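Local atomic coordinates of excinuclease ABC, subunit A. (PDB entry 2VF7), a protein that probably recognises damaged DNA in excision repair as a UvrA-type, zinc-containing ABC ATPase that binds DNA and hydrolyses ATP. Residues R359-L363 / A391-Y395; P470-K474 / Y484-D488. The protein carries 1 engineered substitution. All coordinates share one frame; numbering follows the deposited sequence.

How the contacts relate
Both contacts belong to the part of the chain that builds and surrounds the mixed sheet 94-96/402-406/433-437/38-42/449-453/464-468, and both segments of contact 1 precede both of contact 2. Their centres lie about 34 Å apart and their nearest atoms about 21 Å, so they do not touch. Helix 382-393 of contact 1 leads into strand 402-406 of that sheet, whereas contact 2 follows its outermost strand 464-468. Contact 1 packs two helices, the side chain of Leu363 about 13 Å from a bound ADP, and lies nearer the nucleotide held by Tyr370 and Arg375. Contact 2 folds a short connection at the periphery, with the side chains of Leu473 and Lys49, of the other nucleotide site, about 11 Å apart.

Contact 1. Residues R359-L363 / A391-Y395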
# COMPACT_ATOMS: atom_id res chain seq x y z
N ARG A 359 14.55 26.60 -3.37
CA ARG A 359 14.73 25.26 -2.82
C ARG A 359 16.18 25.00 -2.43
O ARG A 359 16.45 24.52 -1.33
CB ARG A 359 14.26 24.20 -3.81
CG ARG A 359 12.79 23.93 -3.74
CD ARG A 359 12.24 23.46 -5.07
NE ARG A 359 10.97 24.11 -5.34
CZ ARG A 359 9.77 23.58 -5.12
NH1 ARG A 359 9.65 22.35 -4.63
NH2 ARG A 359 8.67 24.29 -5.40
N LEU A 360 17.11 25.33 -3.32
CA LEU A 360 18.53 25.08 -3.09
C LEU A 360 19.09 25.80 -1.87
O LEU A 360 19.98 25.28 -1.20
CB LEU A 360 19.36 25.43 -4.34
CG LEU A 360 19.46 24.34 -5.42
CD1 LEU A 360 19.63 24.94 -6.80
CD2 LEU A 360 20.60 23.40 -5.10
N ASP A 361 18.56 26.98 -1.56
CA ASP A 361 19.01 27.77 -0.40
C ASP A 361 18.76 27.06 0.93
O ASP A 361 19.58 27.13 1.84
CB ASP A 361 18.37 29.18 -0.39
CG ASP A 361 19.28 30.26 -1.00
OD1 ASP A 361 20.52 30.05 -1.12
OD2 ASP A 361 18.77 31.34 -1.36
N VAL A 362 17.62 26.37 1.01
CA VAL A 362 17.27 25.54 2.18
C VAL A 362 18.33 24.46 2.47
O VAL A 362 18.77 24.32 3.61
CB VAL A 362 15.86 24.90 1.99
CG1 VAL A 362 15.60 23.80 3.01
CG2 VAL A 362 14.77 25.96 2.06
N LEU A 363 18.73 23.73 1.42
CA LEU A 363 19.76 22.69 1.48
C LEU A 363 21.13 23.27 1.83
O LEU A 363 21.87 22.72 2.65
CB LEU A 363 19.87 21.97 0.13
CG LEU A 363 18.83 20.98 -0.44
CD1 LEU A 363 18.72 19.72 0.42
CD2 LEU A 363 17.45 21.59 -0.67
N ALA A 391 15.35 19.05 5.02
CA ALA A 391 15.36 20.13 4.05
C ALA A 391 14.17 20.01 3.10
O ALA A 391 13.50 21.01 2.81
CB ALA A 391 16.65 20.15 3.29
N THR A 392 13.89 18.79 2.66
CA THR A 392 12.82 18.53 1.68
C THR A 392 11.43 18.82 2.25
O THR A 392 10.52 19.24 1.53
CB THR A 392 12.88 17.07 1.17
OG1 THR A 392 14.18 16.83 0.61
CG2 THR A 392 11.85 16.82 0.10
N GLN A 393 11.29 18.60 3.55
CA GLN A 393 10.05 18.86 4.27
C GLN A 393 9.80 20.36 4.37
O GLN A 393 8.65 20.80 4.45
CB GLN A 393 10.13 18.28 5.69
CG GLN A 393 10.14 16.76 5.81
CD GLN A 393 9.36 16.02 4.72
OE1 GLN A 393 8.12 15.97 4.71
NE2 GLN A 393 10.10 15.41 3.80
N LEU A 394 10.88 21.13 4.40
CA LEU A 394 10.81 22.57 4.62
C LEU A 394 10.24 23.32 3.42
O LEU A 394 9.92 24.51 3.51
CB LEU A 394 12.16 23.15 5.06
CG LEU A 394 12.41 23.22 6.57
CD1 LEU A 394 13.79 23.78 6.85
CD2 LEU A 394 11.36 24.09 7.25
N TYR A 395 10.10 22.60 2.30
CA TYR A 395 9.42 23.12 1.12
C TYR A 395 8.37 22.18 0.55
O TYR A 395 8.06 22.22 -0.63
CB TYR A 395 10.41 23.58 0.05
CG TYR A 395 11.44 22.57 -0.45
CD1 TYR A 395 11.10 21.59 -1.38
CD2 TYR A 395 12.78 22.66 -0.05
CE1 TYR A 395 12.05 20.69 -1.87
CE2 TYR A 395 13.74 21.76 -0.52
CZ TYR A 395 13.37 20.79 -1.44
OH TYR A 395 14.31 19.91 -1.91
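Tyr395, just past helix 382-393, lays its ring against Arg359 on helix 345-365, in an apolar helix-helix contact that continues through Val362, Leu363 and Ala391. The chains run in opposite senses here: Arg359 lies across from Tyr395, and Leu363 from Ala391, with 5.7 Å between the CA atoms of the latter pair. The main element is a CH-pi contact, Arg359 CG standing 3.6 Å from the Tyr395 ring centroid and 6° off the ring normal. In the conformer described, one of two, Tyr395 takes the crowded position between backbone N and carbonyl carbon (chi1 56°), which turns the ring back toward helix 345-365. Its other face meets the carbonyl oxygen of Thr392, offset toward the rim. The guanidinium is not stacked: its plane is inclined 62° to the ring, and NH1 comes obliquely to within 3.6 Å of Tyr395 CD1. Arg359 NH2 instead forms a salt bridge with Asp355, one turn back on the same helix, and Tyr395 OH hydrogen-bonds Thr114 O, which ties the far end of the ring to the loop there. Leu363 CD2 arrives at the ring edge, 3.7 Å from Tyr395 CE2, while its other methyl, CD1, rests on Ala391 CB at 3.6 Å. Val362 CG1, anti to its own backbone N, is directed between Ala391 and Leu394, 3.5 Å from Ala391 O and 3.8 Å from Ala391 CB. Ala391 CB thus touches both residues where the helices are close. LSPGE, which resembles the ABC signature motif, runs into the start of helix 382-393, and the contact lies at its other end. Helix 116-127 touches Arg359, helix 317-328 lies against Leu360, and helix 417-428 packs on Leu394.

Contact 2. Residues P470-K474 / Y484-D488; sequences PEGLK and YLFAD
Phe486 pushes its ring into the short 3-10 turn 470-474, overlapping the CB of Lys474 and meeting Pro470 O and Leu473 CB at its edge, while Glu471 comes in obliquely. Lys474 passes over one face off-centre, with CB 4.3 Å from the Phe486 ring centroid. Bent at chi3 (39°), the lysine chain curls back so that NZ reaches 4.8 Å from the same centroid, 27° off the normal, an off-centre cation-pi contact. Lys474 NZ also forms a salt bridge with Glu471 OE1, 3.2 Å away, coming from above the carboxylate plane. The opposite face of the ring is taken by CB of Leu485, the preceding residue in the helix. The Glu471 carboxylate stands nearly perpendicular to the ring, its OE2 3.8 Å from Phe486 CE1; the paired lysine would probably ease the placing of a carboxylate beside an aromatic ring. At the ring edge, Pro470 O lies near the ring plane, 3.5 Å from Phe486 CE2, while also accepting the 3-10 bond from Leu473 N. The turn follows strand 464-468, the antiparallel edge of the mixed sheet in the first ABC-type ATPase core, and helix 480-487 folds back upon it, so the contact closes a compact connection. Deeper in, Leu473 CD2 meets Leu485 CD2 at 4.1 Å, the two leucine side chains crossing at about a right angle. Leu473 also leans on Leu450 of strand 449-453, and Leu485 on Leu441 and Ile444 of helix 441-444.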
# COMPACT_ATOMS: atom_id res chain seq x y z
N PRO A 470 12.89 22.62 29.67
CA PRO A 470 14.23 22.25 30.15
C PRO A 470 14.64 22.79 31.53
O PRO A 470 15.24 22.05 32.30
CB PRO A 470 15.15 22.81 29.06
CG PRO A 470 14.32 22.66 27.82
CD PRO A 470 12.93 23.07 28.27
N GLU A 471 14.30 24.04 31.84
CA GLU A 471 14.77 24.69 33.06
C GLU A 471 14.33 24.02 34.37
O GLU A 471 14.96 24.21 35.41
CB GLU A 471 14.39 26.18 33.07
CG GLU A 471 15.21 27.05 32.09
CD GLU A 471 16.59 27.42 32.63
OE1 GLU A 471 16.67 28.15 33.65
OE2 GLU A 471 17.59 26.99 32.03
N GLY A 472 13.24 23.26 34.31
CA GLY A 472 12.71 22.57 35.49
C GLY A 472 13.36 21.23 35.78
O GLY A 472 13.07 20.60 36.80
N LEU A 473 14.24 20.79 34.88
CA LEU A 473 15.03 19.57 35.08
C LEU A 473 16.08 19.82 36.18
O LEU A 473 16.65 18.90 36.76
CB LEU A 473 15.68 19.17 33.76
CG LEU A 473 16.32 17.79 33.55
CD1 LEU A 473 15.32 16.66 33.70
CD2 LEU A 473 16.96 17.74 32.19
N LYS A 474 16.31 21.10 36.45
CA LYS A 474 17.25 21.56 37.44
C LYS A 474 16.80 21.18 38.86
O LYS A 474 17.58 21.29 39.81
CB LYS A 474 17.40 23.08 37.27
CG LYS A 474 18.27 23.82 38.26
CD LYS A 474 18.85 25.11 37.65
CE LYS A 474 17.86 25.87 36.75
NZ LYS A 474 18.58 26.88 35.92
N TYR A 484 24.68 16.92 33.60
CA TYR A 484 25.54 17.46 32.55
C TYR A 484 25.08 18.86 32.16
O TYR A 484 25.90 19.75 31.94
CB TYR A 484 25.61 16.51 31.35
CG TYR A 484 26.54 15.36 31.65
CD1 TYR A 484 26.08 14.22 32.32
CD2 TYR A 484 27.90 15.43 31.33
CE1 TYR A 484 26.94 13.19 32.64
CE2 TYR A 484 28.77 14.39 31.64
CZ TYR A 484 28.28 13.28 32.30
OH TYR A 484 29.13 12.24 32.62
N LEU A 485 23.77 19.05 32.14
CA LEU A 485 23.16 20.28 31.67
C LEU A 485 23.29 21.42 32.69
O LEU A 485 23.52 22.57 32.30
CB LEU A 485 21.69 20.00 31.31
CG LEU A 485 20.94 20.75 30.21
CD1 LEU A 485 21.50 20.46 28.84
CD2 LEU A 485 19.47 20.37 30.27
N PHE A 486 23.16 21.10 33.98
CA PHE A 486 23.11 22.13 35.03
C PHE A 486 24.10 21.98 36.19
O PHE A 486 24.35 22.95 36.91
CB PHE A 486 21.69 22.28 35.61
CG PHE A 486 20.63 22.58 34.59
CD1 PHE A 486 20.71 23.71 33.78
CD2 PHE A 486 19.53 21.73 34.45
CE1 PHE A 486 19.72 23.98 32.83
CE2 PHE A 486 18.54 22.00 33.52
CZ PHE A 486 18.64 23.13 32.71
N ALA A 487 24.64 20.78 36.41
CA ALA A 487 25.47 20.54 37.60
C ALA A 487 26.96 20.37 37.32
O ALA A 487 27.74 20.19 38.26
CB ALA A 487 24.94 19.35 38.40
N ASP A 488 27.34 20.41 36.04
CA ASP A 488 28.74 20.41 35.61
C ASP A 488 29.47 19.09 35.89
O ASP A 488 30.47 19.05 36.63
CB ASP A 488 29.48 21.60 36.26
CG ASP A 488 30.77 21.98 35.53
OD1 ASP A 488 31.68 22.52 36.21
OD2 ASP A 488 30.87 21.73 34.30